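Local coordinates for protein amidase, hydantoinase/carbamoylase family (Burkholderia ambifaria, PDB 5TP4) that probably hydrolyses N-carbamoyl-L-amino acids or related carbon-nitrogen bonds as a two-zinc amidase of the peptidase M20 family, at residues Ser149-Ala155 with Asp367-Leu371; Arg222-Val228 with Asp288-Asp294; Arg243-Ala249 with Ala320-Gln324; His264-Gly268 with Leu295-Asp299. All coordinates share one frame; numbering follows the deposited sequence.

Contact 1. Residues Ser149-Ala155 with Asp367-Leu371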
# COMPACT_ATOMS: atom_id res chain seq x y z
N SER B 149 -31.92 -4.85 -13.15
CA SER B 149 -32.79 -5.56 -12.22
C SER B 149 -33.16 -4.69 -11.03
O SER B 149 -34.28 -4.81 -10.51
CB SER B 149 -32.12 -6.87 -11.76
OG SER B 149 -30.82 -6.61 -11.25
N ALA B 150 -32.26 -3.81 -10.57
CA ALA B 150 -32.65 -2.85 -9.52
C ALA B 150 -33.81 -1.96 -9.97
O ALA B 150 -34.70 -1.65 -9.17
CB ALA B 150 -31.45 -1.99 -9.11
N VAL B 151 -33.82 -1.52 -11.24
CA VAL B 151 -34.95 -0.72 -11.72
C VAL B 151 -36.20 -1.58 -11.80
O VAL B 151 -37.29 -1.17 -11.38
CB VAL B 151 -34.62 -0.05 -13.07
CG1 VAL B 151 -35.86 0.67 -13.65
CG2 VAL B 151 -33.50 0.96 -12.88
N PHE B 152 -36.07 -2.81 -12.32
CA PHE B 152 -37.21 -3.73 -12.38
C PHE B 152 -37.86 -3.95 -11.02
O PHE B 152 -39.10 -3.97 -10.90
CB PHE B 152 -36.76 -5.06 -12.98
CG PHE B 152 -37.88 -6.06 -13.15
CD1 PHE B 152 -38.60 -6.11 -14.33
CD2 PHE B 152 -38.17 -6.97 -12.13
CE1 PHE B 152 -39.62 -7.05 -14.49
CE2 PHE B 152 -39.19 -7.92 -12.29
CZ PHE B 152 -39.90 -7.95 -13.46
N THR B 153 -37.05 -4.13 -9.97
CA THR B 153 -37.61 -4.41 -8.65
C THR B 153 -38.00 -3.15 -7.88
O THR B 153 -38.54 -3.27 -6.77
CB THR B 153 -36.62 -5.22 -7.79
OG1 THR B 153 -35.43 -4.46 -7.54
CG2 THR B 153 -36.27 -6.53 -8.49
N GLY B 154 -37.75 -1.96 -8.41
CA GLY B 154 -38.08 -0.74 -7.71
C GLY B 154 -37.03 -0.26 -6.73
O GLY B 154 -37.26 0.73 -6.02
N ALA B 155 -35.87 -0.93 -6.67
CA ALA B 155 -34.81 -0.53 -5.75
C ALA B 155 -34.09 0.72 -6.25
O ALA B 155 -33.55 1.49 -5.44
CB ALA B 155 -33.83 -1.70 -5.56
N ASP B 367 -27.96 -10.49 -10.61
CA ASP B 367 -29.33 -9.97 -10.70
C ASP B 367 -30.27 -10.74 -9.78
O ASP B 367 -31.22 -10.14 -9.25
CB ASP B 367 -29.80 -10.05 -12.14
CG ASP B 367 -29.04 -9.09 -13.05
OD1 ASP B 367 -29.10 -7.84 -12.81
OD2 ASP B 367 -28.37 -9.57 -14.01
N ALA B 368 -30.05 -12.05 -9.59
CA ALA B 368 -30.87 -12.82 -8.66
C ALA B 368 -30.93 -12.21 -7.27
O ALA B 368 -31.95 -12.35 -6.59
CB ALA B 368 -30.35 -14.26 -8.55
N ILE B 369 -29.85 -11.56 -6.82
CA ILE B 369 -29.86 -10.93 -5.49
C ILE B 369 -30.97 -9.89 -5.38
O ILE B 369 -31.72 -9.82 -4.38
CB ILE B 369 -28.48 -10.30 -5.20
CG1 ILE B 369 -27.41 -11.37 -5.12
CG2 ILE B 369 -28.57 -9.49 -3.89
CD1 ILE B 369 -27.64 -12.39 -4.02
N LEU B 370 -31.08 -9.04 -6.41
CA LEU B 370 -32.12 -8.02 -6.43
C LEU B 370 -33.50 -8.65 -6.56
O LEU B 370 -34.44 -8.22 -5.89
CB LEU B 370 -31.89 -7.04 -7.58
CG LEU B 370 -30.83 -5.93 -7.45
CD1 LEU B 370 -31.29 -4.84 -6.52
CD2 LEU B 370 -29.42 -6.48 -7.04
N LEU B 371 -33.63 -9.65 -7.42
CA LEU B 371 -34.94 -10.27 -7.63
C LEU B 371 -35.43 -10.95 -6.36
O LEU B 371 -36.63 -10.90 -6.04
CB LEU B 371 -34.90 -11.29 -8.77
CG LEU B 371 -35.21 -10.75 -10.17
CD1 LEU B 371 -36.68 -10.35 -10.37
CD2 LEU B 371 -34.32 -9.55 -10.56
O HOH W 1 -29.07 -5.54 -14.11
O HOH W 2 -34.70 -5.57 -5.15

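Contact 2. Residues Arg222-Val228 with Asp288-Asp294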
# COMPACT_ATOMS: atom_id res chain seq x y z
N ARG B 222 -19.84 -6.33 5.07
CA ARG B 222 -19.42 -5.04 5.59
C ARG B 222 -18.09 -4.66 4.96
O ARG B 222 -17.19 -5.50 4.84
CB ARG B 222 -19.26 -5.06 7.12
CG ARG B 222 -20.49 -5.61 7.82
CD ARG B 222 -21.64 -4.61 7.77
NE ARG B 222 -22.78 -5.08 8.56
CZ ARG B 222 -23.82 -5.76 8.07
NH1 ARG B 222 -23.89 -6.05 6.77
NH2 ARG B 222 -24.81 -6.15 8.88
N TRP B 223 -17.97 -3.40 4.58
CA TRP B 223 -16.70 -2.82 4.15
C TRP B 223 -16.29 -1.79 5.19
O TRP B 223 -17.08 -0.93 5.56
CB TRP B 223 -16.85 -2.13 2.80
CG TRP B 223 -16.70 -3.04 1.63
CD1 TRP B 223 -16.59 -4.40 1.64
CD2 TRP B 223 -16.61 -2.63 0.26
NE1 TRP B 223 -16.43 -4.87 0.35
CE2 TRP B 223 -16.45 -3.80 -0.51
CE3 TRP B 223 -16.67 -1.39 -0.38
CZ2 TRP B 223 -16.33 -3.76 -1.90
CZ3 TRP B 223 -16.54 -1.36 -1.76
CH2 TRP B 223 -16.38 -2.53 -2.51
N LEU B 224 -15.05 -1.91 5.66
CA LEU B 224 -14.52 -1.05 6.71
C LEU B 224 -13.28 -0.35 6.19
O LEU B 224 -12.54 -0.89 5.36
CB LEU B 224 -14.18 -1.86 7.97
CG LEU B 224 -15.25 -2.85 8.47
CD1 LEU B 224 -14.77 -3.53 9.75
CD2 LEU B 224 -16.51 -2.13 8.74
N ASP B 225 -13.06 0.86 6.68
CA ASP B 225 -11.81 1.58 6.52
C ASP B 225 -11.15 1.63 7.88
O ASP B 225 -11.78 2.06 8.86
CB ASP B 225 -12.03 3.01 6.02
CG ASP B 225 -12.61 3.07 4.65
OD1 ASP B 225 -12.27 2.22 3.81
OD2 ASP B 225 -13.40 3.99 4.39
N VAL B 226 -9.88 1.25 7.94
CA VAL B 226 -9.12 1.28 9.17
C VAL B 226 -7.94 2.23 8.99
O VAL B 226 -7.24 2.16 7.97
CB VAL B 226 -8.62 -0.12 9.58
CG1 VAL B 226 -7.93 -0.03 10.92
CG2 VAL B 226 -9.78 -1.11 9.65
N ARG B 227 -7.70 3.08 9.98
CA ARG B 227 -6.53 3.94 9.97
C ARG B 227 -5.83 3.83 11.31
O ARG B 227 -6.44 4.01 12.37
CB ARG B 227 -6.93 5.38 9.67
CG ARG B 227 -5.73 6.29 9.50
CD ARG B 227 -6.21 7.56 8.82
NE ARG B 227 -5.10 8.43 8.41
CZ ARG B 227 -5.29 9.62 7.84
NH1 ARG B 227 -6.52 10.06 7.64
NH2 ARG B 227 -4.24 10.36 7.49
N VAL B 228 -4.53 3.53 11.28
CA VAL B 228 -3.73 3.39 12.49
C VAL B 228 -2.72 4.53 12.51
O VAL B 228 -2.02 4.76 11.51
CB VAL B 228 -3.01 2.03 12.53
CG1 VAL B 228 -2.30 1.85 13.85
CG2 VAL B 228 -4.03 0.90 12.31
N ASP B 288 1.35 6.38 9.89
CA ASP B 288 0.02 6.55 9.31
C ASP B 288 -0.20 5.39 8.35
O ASP B 288 0.41 5.35 7.27
CB ASP B 288 -0.09 7.90 8.58
CG ASP B 288 -1.49 8.22 8.09
OD1 ASP B 288 -2.44 7.46 8.37
OD2 ASP B 288 -1.64 9.26 7.40
N VAL B 289 -1.03 4.42 8.75
CA VAL B 289 -1.27 3.22 7.96
C VAL B 289 -2.77 3.10 7.76
O VAL B 289 -3.54 3.26 8.71
CB VAL B 289 -0.75 1.95 8.65
CG1 VAL B 289 -1.07 0.73 7.79
CG2 VAL B 289 0.78 2.05 8.92
N THR B 290 -3.18 2.84 6.53
CA THR B 290 -4.59 2.59 6.23
C THR B 290 -4.74 1.21 5.62
O THR B 290 -3.87 0.76 4.87
CB THR B 290 -5.19 3.64 5.28
OG1 THR B 290 -4.44 3.68 4.05
CG2 THR B 290 -5.24 5.04 5.95
N PHE B 291 -5.82 0.52 5.96
CA PHE B 291 -6.14 -0.68 5.20
C PHE B 291 -7.66 -0.84 5.20
O PHE B 291 -8.36 -0.22 6.00
CB PHE B 291 -5.45 -1.91 5.78
CG PHE B 291 -5.75 -2.19 7.23
CD1 PHE B 291 -5.01 -1.60 8.24
CD2 PHE B 291 -6.73 -3.11 7.57
CE1 PHE B 291 -5.27 -1.91 9.58
CE2 PHE B 291 -7.00 -3.42 8.91
CZ PHE B 291 -6.26 -2.83 9.91
N THR B 292 -8.15 -1.64 4.26
CA THR B 292 -9.58 -1.90 4.16
C THR B 292 -9.87 -3.31 4.65
O THR B 292 -9.01 -4.20 4.62
CB THR B 292 -10.12 -1.75 2.73
OG1 THR B 292 -9.49 -2.71 1.85
CG2 THR B 292 -9.88 -0.34 2.22
N VAL B 293 -11.10 -3.52 5.13
CA VAL B 293 -11.55 -4.84 5.54
C VAL B 293 -12.85 -5.14 4.82
O VAL B 293 -13.77 -4.32 4.84
CB VAL B 293 -11.76 -4.96 7.06
CG1 VAL B 293 -12.22 -6.34 7.38
CG2 VAL B 293 -10.45 -4.70 7.81
N ASP B 294 -12.92 -6.30 4.17
CA ASP B 294 -14.15 -6.86 3.64
C ASP B 294 -14.54 -8.02 4.55
O ASP B 294 -13.78 -8.98 4.69
CB ASP B 294 -13.92 -7.31 2.19
CG ASP B 294 -15.12 -8.02 1.55
OD1 ASP B 294 -15.52 -9.08 2.03
OD2 ASP B 294 -15.60 -7.52 0.50

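Contact 3. Residues Arg243-Ala249 with Ala320-Gln324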
# COMPACT_ATOMS: atom_id res chain seq x y z
N ARG B 243 9.41 3.46 20.22
CA ARG B 243 8.67 3.50 18.97
C ARG B 243 7.17 3.32 19.19
O ARG B 243 6.73 2.63 20.12
CB ARG B 243 9.17 2.40 18.04
CG ARG B 243 10.61 2.58 17.70
CD ARG B 243 11.06 1.58 16.69
NE ARG B 243 12.43 1.93 16.26
CZ ARG B 243 12.95 1.63 15.10
NH1 ARG B 243 12.23 0.96 14.19
NH2 ARG B 243 14.19 2.02 14.83
N LYS B 244 6.40 3.95 18.30
CA LYS B 244 4.95 3.78 18.21
C LYS B 244 4.68 3.47 16.73
O LYS B 244 4.29 4.34 15.94
CB LYS B 244 4.24 5.00 18.71
CG LYS B 244 4.46 5.19 20.24
CD LYS B 244 4.00 6.56 20.69
CE LYS B 244 4.45 6.87 22.11
NZ LYS B 244 3.94 8.20 22.55
N ASP B 245 4.94 2.22 16.35
CA ASP B 245 5.03 1.80 14.96
C ASP B 245 3.65 1.38 14.48
O ASP B 245 3.16 0.32 14.87
CB ASP B 245 6.03 0.65 14.85
CG ASP B 245 6.32 0.26 13.41
OD1 ASP B 245 5.37 0.18 12.61
OD2 ASP B 245 7.49 -0.03 13.09
N ALA B 246 3.03 2.21 13.64
CA ALA B 246 1.69 1.93 13.15
C ALA B 246 1.66 0.72 12.22
O ALA B 246 0.57 0.15 12.02
CB ALA B 246 1.11 3.15 12.44
N TYR B 247 2.79 0.34 11.61
CA TYR B 247 2.72 -0.79 10.70
C TYR B 247 2.81 -2.11 11.44
O TYR B 247 2.06 -3.05 11.13
CB TYR B 247 3.79 -0.71 9.61
CG TYR B 247 3.61 -1.86 8.64
CD1 TYR B 247 2.57 -1.85 7.70
CD2 TYR B 247 4.42 -2.98 8.72
CE1 TYR B 247 2.39 -2.92 6.82
CE2 TYR B 247 4.24 -4.06 7.84
CZ TYR B 247 3.23 -4.02 6.92
OH TYR B 247 3.06 -5.08 6.06
N PHE B 248 3.69 -2.22 12.45
CA PHE B 248 3.68 -3.44 13.26
C PHE B 248 2.34 -3.58 13.96
O PHE B 248 1.85 -4.70 14.13
CB PHE B 248 4.80 -3.45 14.31
CG PHE B 248 6.16 -3.87 13.80
CD1 PHE B 248 6.31 -4.73 12.72
CD2 PHE B 248 7.31 -3.40 14.44
CE1 PHE B 248 7.60 -5.11 12.27
CE2 PHE B 248 8.59 -3.77 13.99
CZ PHE B 248 8.72 -4.62 12.91
N ALA B 249 1.74 -2.46 14.36
CA ALA B 249 0.41 -2.51 14.99
C ALA B 249 -0.63 -3.02 14.00
O ALA B 249 -1.46 -3.88 14.34
CB ALA B 249 0.02 -1.12 15.51
N ALA B 320 -1.86 -1.53 23.64
CA ALA B 320 -0.63 -2.22 24.01
C ALA B 320 0.59 -1.61 23.32
O ALA B 320 1.70 -1.66 23.86
CB ALA B 320 -0.76 -3.70 23.68
N ARG B 321 0.40 -1.06 22.13
CA ARG B 321 1.50 -0.56 21.31
C ARG B 321 1.62 0.95 21.33
O ARG B 321 2.51 1.50 20.67
CB ARG B 321 1.33 -1.05 19.86
CG ARG B 321 1.52 -2.55 19.72
CD ARG B 321 1.17 -3.06 18.33
NE ARG B 321 1.54 -4.46 18.23
CZ ARG B 321 2.75 -4.87 17.85
NH1 ARG B 321 3.69 -3.99 17.50
NH2 ARG B 321 3.02 -6.17 17.81
N GLY B 322 0.72 1.65 22.03
CA GLY B 322 0.77 3.10 22.09
C GLY B 322 0.39 3.82 20.81
O GLY B 322 0.87 4.94 20.57
N VAL B 323 -0.48 3.22 19.97
CA VAL B 323 -0.91 3.85 18.73
C VAL B 323 -2.41 4.10 18.85
O VAL B 323 -3.02 3.72 19.85
CB VAL B 323 -0.58 3.02 17.47
CG1 VAL B 323 0.94 2.82 17.34
CG2 VAL B 323 -1.29 1.68 17.46
N GLN B 324 -2.99 4.76 17.86
CA GLN B 324 -4.42 5.03 17.81
C GLN B 324 -5.00 4.35 16.58
O GLN B 324 -4.32 4.20 15.57
CB GLN B 324 -4.73 6.53 17.75
CG GLN B 324 -4.11 7.39 18.88
CD GLN B 324 -2.64 7.74 18.62
OE1 GLN B 324 -2.27 8.17 17.52
NE2 GLN B 324 -1.79 7.55 19.63
O HOH W 3 4.82 0.15 20.27
O HOH W 4 1.07 6.94 22.57
O HOH W 5 3.73 -1.17 17.09

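Contact 4. Residues His264-Gly268 with Leu295-Asp299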
# COMPACT_ATOMS: atom_id res chain seq x y z
N HIS B 264 -15.42 -17.94 13.50
CA HIS B 264 -16.72 -17.95 12.85
C HIS B 264 -16.77 -18.88 11.66
O HIS B 264 -17.64 -18.72 10.80
CB HIS B 264 -17.10 -16.54 12.41
CG HIS B 264 -17.43 -15.64 13.55
ND1 HIS B 264 -18.73 -15.45 13.99
CD2 HIS B 264 -16.65 -14.87 14.35
CE1 HIS B 264 -18.73 -14.62 15.01
NE2 HIS B 264 -17.48 -14.25 15.25
N ALA B 265 -15.86 -19.83 11.60
CA ALA B 265 -15.83 -20.77 10.50
C ALA B 265 -17.05 -21.69 10.54
O ALA B 265 -17.51 -22.09 11.62
CB ALA B 265 -14.54 -21.58 10.56
N PRO B 266 -17.57 -22.09 9.37
CA PRO B 266 -17.01 -21.79 8.06
C PRO B 266 -17.63 -20.59 7.37
O PRO B 266 -17.15 -20.18 6.31
CB PRO B 266 -17.33 -23.06 7.27
CG PRO B 266 -18.68 -23.42 7.76
CD PRO B 266 -18.65 -23.10 9.27
N ARG B 267 -18.68 -20.01 7.94
CA ARG B 267 -19.46 -19.03 7.20
C ARG B 267 -18.85 -17.64 7.20
O ARG B 267 -19.16 -16.84 6.30
CB ARG B 267 -20.88 -18.97 7.76
CG ARG B 267 -21.64 -20.25 7.54
CD ARG B 267 -23.00 -20.19 8.21
NE ARG B 267 -23.89 -21.22 7.68
CZ ARG B 267 -25.19 -21.32 7.97
NH1 ARG B 267 -25.75 -20.45 8.81
NH2 ARG B 267 -25.91 -22.28 7.43
N GLY B 268 -17.97 -17.33 8.15
CA GLY B 268 -17.37 -16.01 8.22
C GLY B 268 -16.15 -15.93 7.31
O GLY B 268 -15.36 -16.87 7.23
N LEU B 295 -15.71 -7.91 5.20
CA LEU B 295 -16.22 -8.92 6.12
C LEU B 295 -17.47 -9.56 5.55
O LEU B 295 -18.35 -8.86 5.06
CB LEU B 295 -16.62 -8.31 7.47
CG LEU B 295 -15.59 -7.81 8.45
CD1 LEU B 295 -16.35 -7.33 9.70
CD2 LEU B 295 -14.62 -8.92 8.80
N ARG B 296 -17.58 -10.88 5.65
CA ARG B 296 -18.76 -11.58 5.15
C ARG B 296 -19.25 -12.60 6.16
O ARG B 296 -18.46 -13.18 6.92
CB ARG B 296 -18.49 -12.32 3.86
CG ARG B 296 -17.66 -11.53 2.91
CD ARG B 296 -18.37 -11.31 1.63
NE ARG B 296 -17.72 -10.28 0.82
CZ ARG B 296 -18.05 -10.03 -0.43
NH1 ARG B 296 -19.00 -10.77 -1.03
NH2 ARG B 296 -17.45 -9.04 -1.08
N HIS B 297 -20.56 -12.84 6.14
CA HIS B 297 -21.13 -13.97 6.86
C HIS B 297 -22.45 -14.30 6.17
O HIS B 297 -22.90 -13.58 5.29
CB HIS B 297 -21.33 -13.66 8.36
CG HIS B 297 -21.40 -14.89 9.23
ND1 HIS B 297 -22.52 -15.69 9.28
CD2 HIS B 297 -20.51 -15.43 10.09
CE1 HIS B 297 -22.32 -16.68 10.14
NE2 HIS B 297 -21.09 -16.56 10.63
N HIS B 298 -23.03 -15.43 6.54
CA HIS B 298 -24.37 -15.73 6.04
C HIS B 298 -25.44 -14.90 6.73
O HIS B 298 -26.54 -14.75 6.19
CB HIS B 298 -24.70 -17.22 6.24
CG HIS B 298 -23.90 -18.13 5.36
ND1 HIS B 298 -24.29 -19.43 5.10
CD2 HIS B 298 -22.74 -17.94 4.68
CE1 HIS B 298 -23.40 -20.00 4.31
NE2 HIS B 298 -22.45 -19.12 4.04
N ASP B 299 -25.13 -14.35 7.90
CA ASP B 299 -26.10 -13.74 8.78
C ASP B 299 -25.65 -12.33 9.14
O ASP B 299 -24.46 -12.11 9.42
CB ASP B 299 -26.24 -14.61 10.03
CG ASP B 299 -27.20 -14.07 11.00
OD1 ASP B 299 -26.82 -13.15 11.73
OD2 ASP B 299 -28.33 -14.57 11.02
O HOH W 6 -20.44 -17.86 13.13

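Contact 1. Residues Ser149-Ala155 with Asp367-Leu371
L370 meets A150 and A155 at the apolar centre of this helix pair. Its CD1 branch lies 3.8 Å from A150 CA, and the same methyl comes within 4.2 Å of A155 CB in the turn that follows. Alanine suits position 150 because its single methyl lets the branched leucine come close to the backbone; A155 merely adds a methyl at the margin. L371 extends the apolar contact by dividing its branches: CD2 packs on S149 CB at 3.7 Å and near the T153 methyl, while CD1 approaches F152 CE2 at 4.0 Å, the two side chains crossing at about a right angle. T153 turns CG2 to the second helix, where it lies 3.6 Å from L370 O, and a water joins its OG1 to that same carbonyl oxygen.

At the polar edge, S149 OG donates a short bond of 2.6 Å to D367 OD1, on the lone pair anti to the other carboxylate oxygen. A chi1 of 53° sets this hydroxyl between the backbone N and the carbonyl carbon and aims it across the gap. A second water links S149 N to D367 OD1, so this oxygen receives two bonds. S149 thus helps to position D367, whose side chain is about 3 Å from that of E137, a zinc-binding residue of this protein although no zinc is bound to it in this chain. The two short helices, both in the M20 catalytic domain beside the metal site, run nearly parallel, 11° apart, with D367, A368 and L371 packed on strand 193-199 and V151 on helix 158-163.

Contact 2. Residues Arg222-Val228 with Asp288-Asp294
V226 and F291 form the tightly packed part of two antiparallel strands. The phenyl ring, with chi1 at 58°, lies against its cross-strand partner, and V226 CB sits over its face 3.7 Å from the ring centroid in a CH-pi contact; V226 CG1 approaches F291 CZ at 3.4 Å. V228 CG2 reaches the edge of the same ring, and L224 packs on V293 by their CB atoms. Beta-branched and aromatic residues suit this buried face, whose backbone pairs L224-V293, V226-F291 and V228-V289 are hydrogen-bonded in both directions.

The opposite face, bearing W223, D225, R227, T290, T292 and D294, is more polar and looser. R227 stretches out fully and grips D288 side-on: NE donates to OD1 at 2.8 Å and NH2 to OD2 at 2.8 Å, with guanidinium and carboxylate planes only 12° apart. This two-bond salt bridge holds an exposed arginine flat, and its CG rests 3.8 Å from T290 CG2. At the other end W223 NE1 bonds D294 OD2 at 2.8 Å; the oxygen lies in the indole plane, whereas the N-H comes from 40° above the carboxylate plane. D225 is paired with R282 of the second subunit.

These are the two central strands of a four-stranded ferredoxin-like sheet: strands 324-337 and 269-277 flank the pair, while helices 246-262 and 300-321 cover its apolar face.

Contact 3. Residues Arg243-Ala249 with Ala320-Gln324
The guanidinium of R321 lies over the backbone of F248, with F248 O 3.8 Å above its plane and over the centre. At its edge, a water in the guanidinium plane accepts from NH1 at 2.8 Å and donates to D245 O, bridging the two segments. NH1 also approaches F248 CB at 3.4 Å. An arginine suits this place because its extended stem covers apolar ground before the charged end reaches polar partners: CD packs against A249 CB at 3.6 Å, NE bonds Q252, and NH1 forms a salt bridge with E258 of the second subunit.

Beside the arginine stem, V323 spreads its two methyls. CG2 touches A249 CB at 3.7 Å, while CG1, anti to the carbonyl carbon (chi1 -61°), reaches the K244 carbonyl carbon at 3.8 Å. The small A249 admits both the arginine stem and the valine. K244 lays its extended chain alongside the turn, its CD 3.5 Å from G322 O, and a water links NZ to that same oxygen. Lysine fits this exposed rim because its methylenes pack while its amino group remains hydrated. G322, at positive phi, turns the chain out of helix 300-321.

D245 is the N-cap of helix 246-262: its OD1 accepts from F248 N at 2.9 Å and from Y247 N, satisfying two amides of the first turn. The contact thus sets the capped start of one helix beside the glycine exit of the other in a ferredoxin-like beta-alpha-beta-beta-alpha-beta domain, consistent with the lid or dimerisation domain of M20 enzymes.

Contact 4. Residues His264-Gly268 with Leu295-Asp299
Between R267-G268 and R296-H297 the backbones approach through two CA-H...O contacts, H297 CA to R267 O at 3.5 Å and G268 CA to R296 O at 3.3 Å, with G268 and H297 nearest in register. Glycine suits this point, since a CB here would clash with H264 CB.

R267 carries most of the side-chain contact by lying across two histidines. Its CB sits over a face of the H297 ring, 3.8 Å from the centroid, and its CG stands almost exactly above the H298 ring, 3.6 Å from that centroid and 4° off the normal. With its chain extended from CG to NE, the arginine continues across H298 until ND1 lies over one face of the guanidinium, the two planes 24° apart. The 3.2 Å approach of R267 NE to H298 ND1 therefore has too poor an angle for a hydrogen bond. Histidine serves well here, offering a flat face to methylenes and polar atoms at its rim.

H297 uses that rim twice. ND1 accepts from D299 N at 3.2 Å, near the ring plane, and a water joins NE2 to H264 ND1, linking rings whose planes stand at 90° to each other. The loop leading from the first helix into the second strand of the ferredoxin-like domain thus packs where the third strand, 288-297, runs into the second helix.

Contacts 2, 3 and 4 belong to one ferredoxin-like domain, a sheet with two helices on one face, while contact 1 lies beside the metal site, D367 about 7 Å from a bound zinc ion by its side chain. Contact 2 continues into contact 4, with R222 O and L295 N 2.9 Å apart in a probable hydrogen bond, and meets contact 3 where V228 CG1 packs on V323 CG2 at 3.7 Å. All three touch the second subunit. The centres of contacts 1 and 2 are about 30 Å apart. The side chains of W223 and R296 each lie about 3 Å from bound MES, probably from the crystallisation liquor though such molecules often mark pockets; R296 is about 13 Å from a zinc ion.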